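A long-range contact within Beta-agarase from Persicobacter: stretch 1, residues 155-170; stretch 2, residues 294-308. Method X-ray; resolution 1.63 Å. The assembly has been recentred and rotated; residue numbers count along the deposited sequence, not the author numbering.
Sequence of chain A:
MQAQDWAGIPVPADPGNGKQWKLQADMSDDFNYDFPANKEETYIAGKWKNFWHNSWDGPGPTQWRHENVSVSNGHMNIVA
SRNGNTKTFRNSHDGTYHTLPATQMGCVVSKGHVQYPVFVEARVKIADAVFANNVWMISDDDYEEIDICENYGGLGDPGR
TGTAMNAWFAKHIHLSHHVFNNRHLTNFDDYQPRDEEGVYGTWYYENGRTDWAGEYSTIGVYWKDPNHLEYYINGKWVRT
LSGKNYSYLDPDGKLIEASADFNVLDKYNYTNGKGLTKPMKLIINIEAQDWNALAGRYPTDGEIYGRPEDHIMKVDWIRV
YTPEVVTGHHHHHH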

ATOM      1  N   LEU A 155      -1.221  12.090  13.482  1.00 21.39           N
ATOM      2  CA  LEU A 155      -1.088  13.536  13.508  1.00 22.37           C
ATOM      3  C   LEU A 155       0.176  14.003  14.240  1.00 23.63           C
ATOM      4  O   LEU A 155       0.472  15.184  14.170  1.00 25.38           O
ATOM      5  N   GLY A 156       0.840  13.134  14.969  1.00 20.90           N
ATOM      6  CA  GLY A 156       2.018  13.416  15.713  1.00 23.85           C
ATOM      7  C   GLY A 156       1.689  14.002  17.082  1.00 24.65           C
ATOM      8  O   GLY A 156       0.520  14.113  17.492  1.00 27.39           O
ATOM      9  N   ASP A 157       2.744  14.325  17.785  1.00 25.40           N
ATOM     10  CA  ASP A 157       2.645  15.003  19.097  1.00 28.38           C
ATOM     11  C   ASP A 157       2.339  16.481  18.846  1.00 28.40           C
ATOM     12  O   ASP A 157       2.498  17.017  17.756  1.00 28.08           O
ATOM     13  N   PRO A 158       1.859  17.156  19.933  1.00 30.37           N
ATOM     14  CA  PRO A 158       1.552  18.576  19.810  1.00 32.44           C
ATOM     15  C   PRO A 158       2.796  19.347  19.379  1.00 31.02           C
ATOM     16  O   PRO A 158       3.916  18.908  19.605  1.00 35.17           O
ATOM     17  N   GLY A 159       2.568  20.484  18.746  1.00 34.67           N
ATOM     18  CA  GLY A 159       3.659  21.412  18.450  1.00 34.96           C
ATOM     19  C   GLY A 159       3.947  21.546  16.973  1.00 39.71           C
ATOM     20  O   GLY A 159       4.796  22.349  16.597  1.00 34.83           O
ATOM     21  N   ARG A 160       3.260  20.762  16.111  1.00 32.31           N
ATOM     22  CA  ARG A 160       3.529  20.889  14.707  1.00 26.16           C
ATOM     23  C   ARG A 160       2.789  22.084  14.142  1.00 27.63           C
ATOM     24  O   ARG A 160       1.588  22.250  14.413  1.00 29.17           O
ATOM     25  N   THR A 161       3.471  22.870  13.321  1.00 29.26           N
ATOM     26  CA  THR A 161       2.884  23.999  12.660  1.00 29.66           C
ATOM     27  C   THR A 161       3.302  24.041  11.198  1.00 27.49           C
ATOM     28  O   THR A 161       4.231  23.364  10.740  1.00 26.88           O
ATOM     29  N   GLY A 162       2.607  24.862  10.432  1.00 26.71           N
ATOM     30  CA  GLY A 162       2.906  25.057   9.016  1.00 27.42           C
ATOM     31  C   GLY A 162       2.895  23.765   8.207  1.00 29.56           C
ATOM     32  O   GLY A 162       1.994  22.902   8.335  1.00 25.82           O
ATOM     33  N   THR A 163       3.939  23.559   7.438  1.00 25.71           N
ATOM     34  CA  THR A 163       4.010  22.397   6.520  1.00 24.50           C
ATOM     35  C   THR A 163       4.213  21.092   7.303  1.00 22.64           C
ATOM     36  O   THR A 163       3.981  20.026   6.736  1.00 24.39           O
ATOM     37  N   ALA A 164       4.582  21.214   8.531  1.00 21.08           N
ATOM     38  CA  ALA A 164       4.857  19.997   9.368  1.00 21.61           C
ATOM     39  C   ALA A 164       3.530  19.394   9.855  1.00 20.50           C
ATOM     40  O   ALA A 164       3.543  18.281  10.445  1.00 21.10           O
ATOM     41  N   MET A 165       2.422  20.136   9.698  1.00 21.10           N
ATOM     42  CA  MET A 165       1.144  19.563  10.114  1.00 21.33           C
ATOM     43  C   MET A 165       0.797  18.428   9.156  1.00 21.09           C
ATOM     44  O   MET A 165       0.856  18.572   7.960  1.00 21.94           O
ATOM     45  N   ASN A 166       0.309  17.331   9.748  1.00 20.35           N
ATOM     46  CA  ASN A 166      -0.005  16.162   8.902  1.00 20.26           C
ATOM     47  C   ASN A 166      -1.512  15.912   8.709  1.00 23.30           C
ATOM     48  O   ASN A 166      -1.899  14.899   8.144  1.00 21.35           O
ATOM     49  N   ALA A 167      -2.389  16.795   9.157  1.00 22.23           N
ATOM     50  CA  ALA A 167      -3.848  16.531   9.107  1.00 23.84           C
ATOM     51  C   ALA A 167      -4.362  16.206   7.723  1.00 23.83           C
ATOM     52  O   ALA A 167      -5.111  15.193   7.585  1.00 23.98           O
ATOM     53  N   TRP A 168      -4.023  16.946   6.652  1.00 25.75           N
ATOM     54  CA  TRP A 168      -4.569  16.610   5.321  1.00 28.16           C
ATOM     55  C   TRP A 168      -4.157  15.212   4.923  1.00 28.11           C
ATOM     56  O   TRP A 168      -4.900  14.387   4.347  1.00 26.95           O
ATOM     57  N   PHE A 169      -2.878  14.866   5.127  1.00 21.65           N
ATOM     58  CA  PHE A 169      -2.344  13.670   4.692  1.00 23.55           C
ATOM     59  C   PHE A 169      -2.957  12.530   5.504  1.00 28.92           C
ATOM     60  O   PHE A 169      -3.324  11.549   4.906  1.00 32.11           O
ATOM     61  N   ALA A 170      -3.116  12.699   6.811  1.00 20.52           N
ATOM     62  CA  ALA A 170      -3.472  11.552   7.652  1.00 19.01           C
ATOM     63  C   ALA A 170      -4.898  11.108   7.330  1.00 19.87           C
ATOM     64  O   ALA A 170      -5.233   9.955   7.606  1.00 16.58           O
ATOM     65  N   LEU A 294      11.093  16.842   3.890  1.00 21.86           N
ATOM     66  CA  LEU A 294      11.623  18.233   3.774  1.00 25.75           C
ATOM     67  C   LEU A 294      10.605  19.252   4.309  1.00 27.92           C
ATOM     68  O   LEU A 294      10.980  20.356   4.785  1.00 26.92           O
ATOM     69  N   ALA A 295       9.346  18.858   4.328  1.00 23.22           N
ATOM     70  CA  ALA A 295       8.253  19.695   4.861  1.00 23.44           C
ATOM     71  C   ALA A 295       8.155  19.611   6.385  1.00 24.67           C
ATOM     72  O   ALA A 295       7.358  20.381   6.977  1.00 24.49           O
ATOM     73  N   GLY A 296       8.879  18.668   7.056  1.00 22.85           N
ATOM     74  CA  GLY A 296       8.795  18.481   8.448  1.00 24.19           C
ATOM     75  C   GLY A 296       7.791  17.386   8.841  1.00 22.54           C
ATOM     76  O   GLY A 296       7.656  17.086  10.050  1.00 20.94           O
ATOM     77  N   ARG A 297       7.184  16.757   7.812  1.00 20.06           N
ATOM     78  CA  ARG A 297       6.247  15.622   8.035  1.00 20.97           C
ATOM     79  C   ARG A 297       7.097  14.338   8.107  1.00 19.81           C
ATOM     80  O   ARG A 297       7.107  13.482   7.239  1.00 20.24           O
ATOM     81  N   TYR A 298       7.660  14.191   9.288  1.00 21.41           N
ATOM     82  CA  TYR A 298       8.708  13.284   9.565  1.00 23.38           C
ATOM     83  C   TYR A 298       8.769  13.100  11.085  1.00 19.13           C
ATOM     84  O   TYR A 298       8.631  14.088  11.816  1.00 22.64           O
ATOM     85  N   PRO A 299       8.932  11.882  11.632  1.00 20.37           N
ATOM     86  CA  PRO A 299       8.837  11.770  13.127  1.00 18.41           C
ATOM     87  C   PRO A 299       9.894  12.587  13.877  1.00 20.22           C
ATOM     88  O   PRO A 299      11.056  12.593  13.449  1.00 21.52           O
ATOM     89  N   THR A 300       9.445  13.326  14.852  1.00 21.22           N
ATOM     90  CA  THR A 300      10.420  14.016  15.745  1.00 23.42           C
ATOM     91  C   THR A 300      11.058  12.967  16.636  1.00 23.17           C
ATOM     92  O   THR A 300      10.520  11.929  16.878  1.00 22.02           O
ATOM     93  N   ASP A 301      12.196  13.320  17.274  1.00 22.39           N
ATOM     94  CA  ASP A 301      12.746  12.469  18.308  1.00 23.88           C
ATOM     95  C   ASP A 301      11.760  12.253  19.450  1.00 22.33           C
ATOM     96  O   ASP A 301      11.638  11.122  19.957  1.00 24.06           O
ATOM     97  N   GLY A 302      11.050  13.302  19.845  1.00 23.64           N
ATOM     98  CA  GLY A 302      10.068  13.201  20.938  1.00 27.21           C
ATOM     99  C   GLY A 302       9.035  12.143  20.623  1.00 26.41           C
ATOM    100  O   GLY A 302       8.670  11.344  21.478  1.00 25.97           O
ATOM    101  N   GLU A 303       8.565  12.166  19.371  1.00 22.75           N
ATOM    102  CA  GLU A 303       7.550  11.178  18.942  1.00 22.66           C
ATOM    103  C   GLU A 303       8.149   9.772  18.891  1.00 19.84           C
ATOM    104  O   GLU A 303       7.580   8.813  19.443  1.00 21.77           O
ATOM    105  N   ILE A 304       9.206   9.576  18.144  1.00 20.30           N
ATOM    106  CA  ILE A 304       9.715   8.207  17.881  1.00 20.02           C
ATOM    107  C   ILE A 304      10.276   7.562  19.145  1.00 22.38           C
ATOM    108  O   ILE A 304      10.140   6.346  19.313  1.00 21.99           O
ATOM    109  N   TYR A 305      10.913   8.346  20.025  1.00 23.39           N
ATOM    110  CA  TYR A 305      11.407   7.781  21.289  1.00 22.59           C
ATOM    111  C   TYR A 305      10.329   7.809  22.381  1.00 26.50           C
ATOM    112  O   TYR A 305      10.375   6.953  23.224  1.00 26.72           O
ATOM    113  N   GLY A 306       9.371   8.685  22.331  1.00 24.71           N
ATOM    114  CA  GLY A 306       8.370   8.742  23.353  1.00 26.22           C
ATOM    115  C   GLY A 306       7.289   7.710  23.178  1.00 26.58           C
ATOM    116  O   GLY A 306       6.696   7.210  24.170  1.00 26.30           O
ATOM    117  N   ARG A 307       6.954   7.397  21.917  1.00 22.22           N
ATOM    118  CA  ARG A 307       5.921   6.402  21.635  1.00 23.60           C
ATOM    119  C   ARG A 307       6.406   5.405  20.578  1.00 24.25           C
ATOM    120  O   ARG A 307       5.844   5.292  19.476  1.00 22.22           O
ATOM    121  N   PRO A 308       7.371   4.582  20.935  1.00 22.91           N
ATOM    122  CA  PRO A 308       7.947   3.597  20.017  1.00 21.63           C
ATOM    123  C   PRO A 308       6.920   2.606  19.455  1.00 23.51           C
ATOM    124  O   PRO A 308       6.981   2.245  18.290  1.00 22.09           O
TER

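This is a predominantly polar contact between two segments of mixed loop and helix, held by three arginines that reach across to carboxylates and backbone carbonyls.

Arg160 makes the most hydrogen bonds across the contact. Its CA-to-CB bond points toward the other stretch, and chi1 m, chi2 t and chi3 t extend the chain. Its guanidinium forms a two-pronged salt bridge with Glu303: Arg160 NH2 to Glu303 OE1 is 2.8 Å, and Arg160 NE to Glu303 OE2 is 3.0 Å. The remaining protons go to carbonyls. Arg160 NH1 donates to Gly296 O at 2.8 Å and to Ala164 O, in its own stretch, at 2.9 Å. Arg160 NH2 also donates to Tyr298 O at 2.8 Å. All of these acceptors across the contact lie near the guanidinium plane, where the N-H bonds point.

Glu303 points toward stretch 1 with chi1 m and chi2 t. Its OE2 also accepts from Asp157 N at 2.9 Å, and its OE1 from Thr300 N at 3.0 Å. Thr300, chi1 p, caps the helix: its OG1 accepts from Glu303 N at 3.1 Å. Gly156 passes close to this carboxylate, with its CA 3.4 Å from Glu303 OE2. A CB there would clash with that oxygen, and the positive phi also favours glycine.

Asp157, chi1 m, points toward the helix and forms a salt bridge with Arg307. Its OD1 accepts from Arg307 NE at 2.8 Å and from Arg307 NH2 at 2.9 Å. Arg307 also points inward, with chi1 m, chi2 t and chi3 m.

Waters extend this end. Water 1 accepts from Gly156 N at 2.9 Å and, weakly, from Arg307 NH2 at 3.1 Å. Water 2 donates to Asp157 OD2 at 2.6 Å and to Gly302 O at 3.1 Å. Water 3 lies 2.8 Å from Glu303 OE2.

At the other end, Arg297 leaves its backbone sideways, but its end comes nearer to stretch 1. Its rotamer is chi1 m, chi2 t, chi3 m. Arg297 NH1 donates to Thr163 O at 2.9 Å. Phe169, chi1 m, puts CE2 over one face of the Arg297 guanidinium, 3.4 Å from Arg297 NE. The aliphatic part of Arg297 packs beside Asn166, with Arg297 CD 3.6 Å from Asn166 OD1.

Thr163, chi1 p, donates from OG1 to Ala295 O at 2.7 Å. Gly296 and Ala164 come close, with CA atoms 4.3 Å apart, and Ala164 CB lies 3.7 Å from Gly296 O. A CB on Gly296 would be tight against Ala164 CB, at 3.1 Å, and the backbone angles by themselves call for glycine.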

ATOM      1  CB  LEU A 155      -2.332  14.111  14.202  1.00 21.98           C
ATOM      2  CG  LEU A 155      -3.652  13.825  13.521  1.00 27.72           C
ATOM      3  CD1 LEU A 155      -4.787  14.443  14.344  1.00 34.43           C
ATOM      4  CD2 LEU A 155      -3.689  14.376  12.111  1.00 31.19           C
ATOM      5  CB  ASP A 157       3.961  14.867  19.879  1.00 29.03           C
ATOM      6  CG  ASP A 157       4.224  13.494  20.495  1.00 31.51           C
ATOM      7  OD1 ASP A 157       3.328  12.581  20.420  1.00 31.20           O
ATOM      8  OD2 ASP A 157       5.354  13.311  21.034  1.00 32.48           O
ATOM      9  CB  PRO A 158       1.123  18.967  21.240  1.00 35.41           C
ATOM     10  CG  PRO A 158       0.535  17.711  21.815  1.00 34.81           C
ATOM     11  CD  PRO A 158       1.335  16.576  21.176  1.00 34.14           C
ATOM     12  CB  ARG A 160       3.094  19.606  13.981  1.00 25.17           C
ATOM     13  CG  ARG A 160       4.003  18.424  14.268  1.00 24.58           C
ATOM     14  CD  ARG A 160       3.429  17.081  13.721  1.00 20.33           C
ATOM     15  NE  ARG A 160       4.458  16.034  13.785  1.00 20.45           N
ATOM     16  CZ  ARG A 160       5.462  15.903  12.929  1.00 18.15           C
ATOM     17  NH1 ARG A 160       5.479  16.625  11.809  1.00 20.06           N
ATOM     18  NH2 ARG A 160       6.410  15.014  13.181  1.00 20.79           N
ATOM     19  CB  THR A 161       3.314  25.329  13.334  1.00 33.90           C
ATOM     20  OG1 THR A 161       4.743  25.440  13.266  1.00 35.96           O
ATOM     21  CG2 THR A 161       2.892  25.380  14.781  1.00 33.09           C
ATOM     22  CB  THR A 163       5.117  22.540   5.469  1.00 27.12           C
ATOM     23  OG1 THR A 163       6.387  22.690   6.100  1.00 27.43           O
ATOM     24  CG2 THR A 163       4.810  23.733   4.595  1.00 30.51           C
ATOM     25  CB  ALA A 164       5.765  20.287  10.523  1.00 24.41           C
ATOM     26  CB  MET A 165       0.057  20.646  10.151  1.00 26.10           C
ATOM     27  CG  MET A 165       0.422  21.614  11.249  1.00 28.31           C
ATOM     28  SD  MET A 165      -0.847  22.936  11.450  1.00 35.91           S
ATOM     29  CE  MET A 165      -1.022  23.547   9.788  1.00 37.87           C
ATOM     30  CB  ASN A 166       0.600  14.896   9.520  1.00 19.50           C
ATOM     31  CG  ASN A 166       0.830  13.807   8.492  1.00 20.97           C
ATOM     32  OD1 ASN A 166       1.274  14.108   7.388  1.00 19.39           O
ATOM     33  ND2 ASN A 166       0.642  12.539   8.891  1.00 18.36           N
ATOM     34  CB  ALA A 167      -4.588  17.717   9.671  1.00 28.32           C
ATOM     35  CB  TRP A 168      -4.168  17.667   4.227  1.00 30.36           C
ATOM     36  CG  TRP A 168      -4.709  17.366   2.842  1.00 27.30           C
ATOM     37  CD1 TRP A 168      -5.803  17.981   2.300  1.00 30.57           C
ATOM     38  CD2 TRP A 168      -4.264  16.427   1.846  1.00 29.30           C
ATOM     39  NE1 TRP A 168      -6.051  17.477   1.059  1.00 30.44           N
ATOM     40  CE2 TRP A 168      -5.142  16.533   0.734  1.00 31.53           C
ATOM     41  CE3 TRP A 168      -3.238  15.491   1.727  1.00 34.54           C
ATOM     42  CZ2 TRP A 168      -5.017  15.770  -0.419  1.00 31.43           C
ATOM     43  CZ3 TRP A 168      -3.110  14.722   0.600  1.00 36.10           C
ATOM     44  CH2 TRP A 168      -4.013  14.835  -0.472  1.00 37.96           C
ATOM     45  CB  PHE A 169      -0.822  13.664   4.754  1.00 22.97           C
ATOM     46  CG  PHE A 169      -0.253  14.741   3.858  1.00 22.30           C
ATOM     47  CD1 PHE A 169      -0.047  14.498   2.517  1.00 32.48           C
ATOM     48  CD2 PHE A 169       0.003  15.987   4.375  1.00 23.99           C
ATOM     49  CE1 PHE A 169       0.429  15.518   1.701  1.00 32.72           C
ATOM     50  CE2 PHE A 169       0.431  17.004   3.538  1.00 28.75           C
ATOM     51  CZ  PHE A 169       0.630  16.756   2.224  1.00 27.19           C
ATOM     52  CB  ALA A 170      -3.351  11.927   9.129  1.00 17.98           C
ATOM     53  CB  LEU A 294      11.987  18.492   2.315  1.00 23.73           C
ATOM     54  CG  LEU A 294      13.230  17.755   1.777  1.00 28.65           C
ATOM     55  CD1 LEU A 294      13.337  17.846   0.271  1.00 33.15           C
ATOM     56  CD2 LEU A 294      14.461  18.254   2.486  1.00 29.95           C
ATOM     57  CB  ALA A 295       6.941  19.302   4.156  1.00 23.67           C
ATOM     58  CB  ARG A 297       5.182  15.608   6.944  1.00 19.82           C
ATOM     59  CG  ARG A 297       4.218  16.797   7.033  1.00 20.44           C
ATOM     60  CD  ARG A 297       3.107  16.814   5.989  1.00 21.17           C
ATOM     61  NE  ARG A 297       3.617  16.687   4.657  1.00 22.94           N
ATOM     62  CZ  ARG A 297       3.755  17.666   3.772  1.00 22.56           C
ATOM     63  NH1 ARG A 297       3.544  18.924   4.138  1.00 24.56           N
ATOM     64  NH2 ARG A 297       4.062  17.359   2.532  1.00 23.65           N
ATOM     65  CB  TYR A 298       9.995  13.997   9.077  1.00 27.81           C
ATOM     66  CG  TYR A 298      11.207  13.129   9.102  1.00 23.75           C
ATOM     67  CD1 TYR A 298      12.373  13.435   9.794  1.00 27.84           C
ATOM     68  CD2 TYR A 298      11.110  11.897   8.455  1.00 28.37           C
ATOM     69  CE1 TYR A 298      13.485  12.613   9.704  1.00 26.92           C
ATOM     70  CE2 TYR A 298      12.185  11.029   8.424  1.00 27.31           C
ATOM     71  CZ  TYR A 298      13.383  11.403   9.014  1.00 25.85           C
ATOM     72  OH  TYR A 298      14.345  10.463   8.927  1.00 22.20           O
ATOM     73  CB  PRO A 299       9.050  10.307  13.403  1.00 20.53           C
ATOM     74  CG  PRO A 299       8.572   9.630  12.138  1.00 20.36           C
ATOM     75  CD  PRO A 299       9.087  10.555  11.061  1.00 20.77           C
ATOM     76  CB  THR A 300       9.756  15.112  16.572  1.00 23.42           C
ATOM     77  OG1 THR A 300       8.784  14.552  17.451  1.00 23.03           O
ATOM     78  CG2 THR A 300       9.063  16.132  15.710  1.00 26.41           C
ATOM     79  CB  ASP A 301      14.026  13.124  18.847  1.00 28.19           C
ATOM     80  CG  ASP A 301      15.215  13.123  17.909  1.00 32.73           C
ATOM     81  OD1 ASP A 301      15.144  12.549  16.787  1.00 27.40           O
ATOM     82  OD2 ASP A 301      16.267  13.692  18.348  1.00 33.54           O
ATOM     83  CB  GLU A 303       7.011  11.597  17.578  1.00 20.02           C
ATOM     84  CG  GLU A 303       6.083  12.801  17.607  1.00 21.34           C
ATOM     85  CD  GLU A 303       5.915  13.537  16.275  1.00 21.43           C
ATOM     86  OE1 GLU A 303       6.464  13.124  15.242  1.00 22.11           O
ATOM     87  OE2 GLU A 303       5.169  14.561  16.260  1.00 20.87           O
ATOM     88  CB  ILE A 304      10.693   8.177  16.695  1.00 20.26           C
ATOM     89  CG1 ILE A 304      10.844   6.771  16.134  1.00 20.12           C
ATOM     90  CG2 ILE A 304      12.055   8.829  17.037  1.00 22.14           C
ATOM     91  CD1 ILE A 304      11.393   6.697  14.689  1.00 20.76           C
ATOM     92  CB  TYR A 305      12.623   8.584  21.769  1.00 23.78           C
ATOM     93  CG  TYR A 305      13.798   8.552  20.829  1.00 22.45           C
ATOM     94  CD1 TYR A 305      14.204   7.391  20.206  1.00 25.86           C
ATOM     95  CD2 TYR A 305      14.481   9.720  20.527  1.00 26.08           C
ATOM     96  CE1 TYR A 305      15.275   7.372  19.328  1.00 26.05           C
ATOM     97  CE2 TYR A 305      15.550   9.728  19.640  1.00 25.79           C
ATOM     98  CZ  TYR A 305      15.975   8.539  19.077  1.00 25.37           C
ATOM     99  OH  TYR A 305      17.043   8.525  18.215  1.00 26.36           O
ATOM    100  CB  ARG A 307       4.690   7.124  21.084  1.00 24.34           C
ATOM    101  CG  ARG A 307       4.146   8.187  22.024  1.00 27.13           C
ATOM    102  CD  ARG A 307       2.871   8.839  21.571  1.00 27.71           C
ATOM    103  NE  ARG A 307       3.075   9.803  20.488  1.00 27.44           N
ATOM    104  CZ  ARG A 307       2.775   9.614  19.190  1.00 30.99           C
ATOM    105  NH1 ARG A 307       2.252   8.465  18.765  1.00 24.67           N
ATOM    106  NH2 ARG A 307       3.065  10.591  18.327  1.00 30.38           N
ATOM    107  CB  PRO A 308       9.053   2.886  20.821  1.00 25.58           C
ATOM    108  CG  PRO A 308       8.750   3.216  22.272  1.00 29.26           C
ATOM    109  CD  PRO A 308       8.043   4.538  22.260  1.00 26.39           C
TER
HETATM  110  O   HOH W   1       0.743  10.521  16.238  1.00 25.44           O
HETATM  111  O   HOH W   2       5.700  11.193  22.513  1.00 37.18           O
HETATM  112  O   HOH W   3       5.483  17.023  17.446  1.00 29.61           O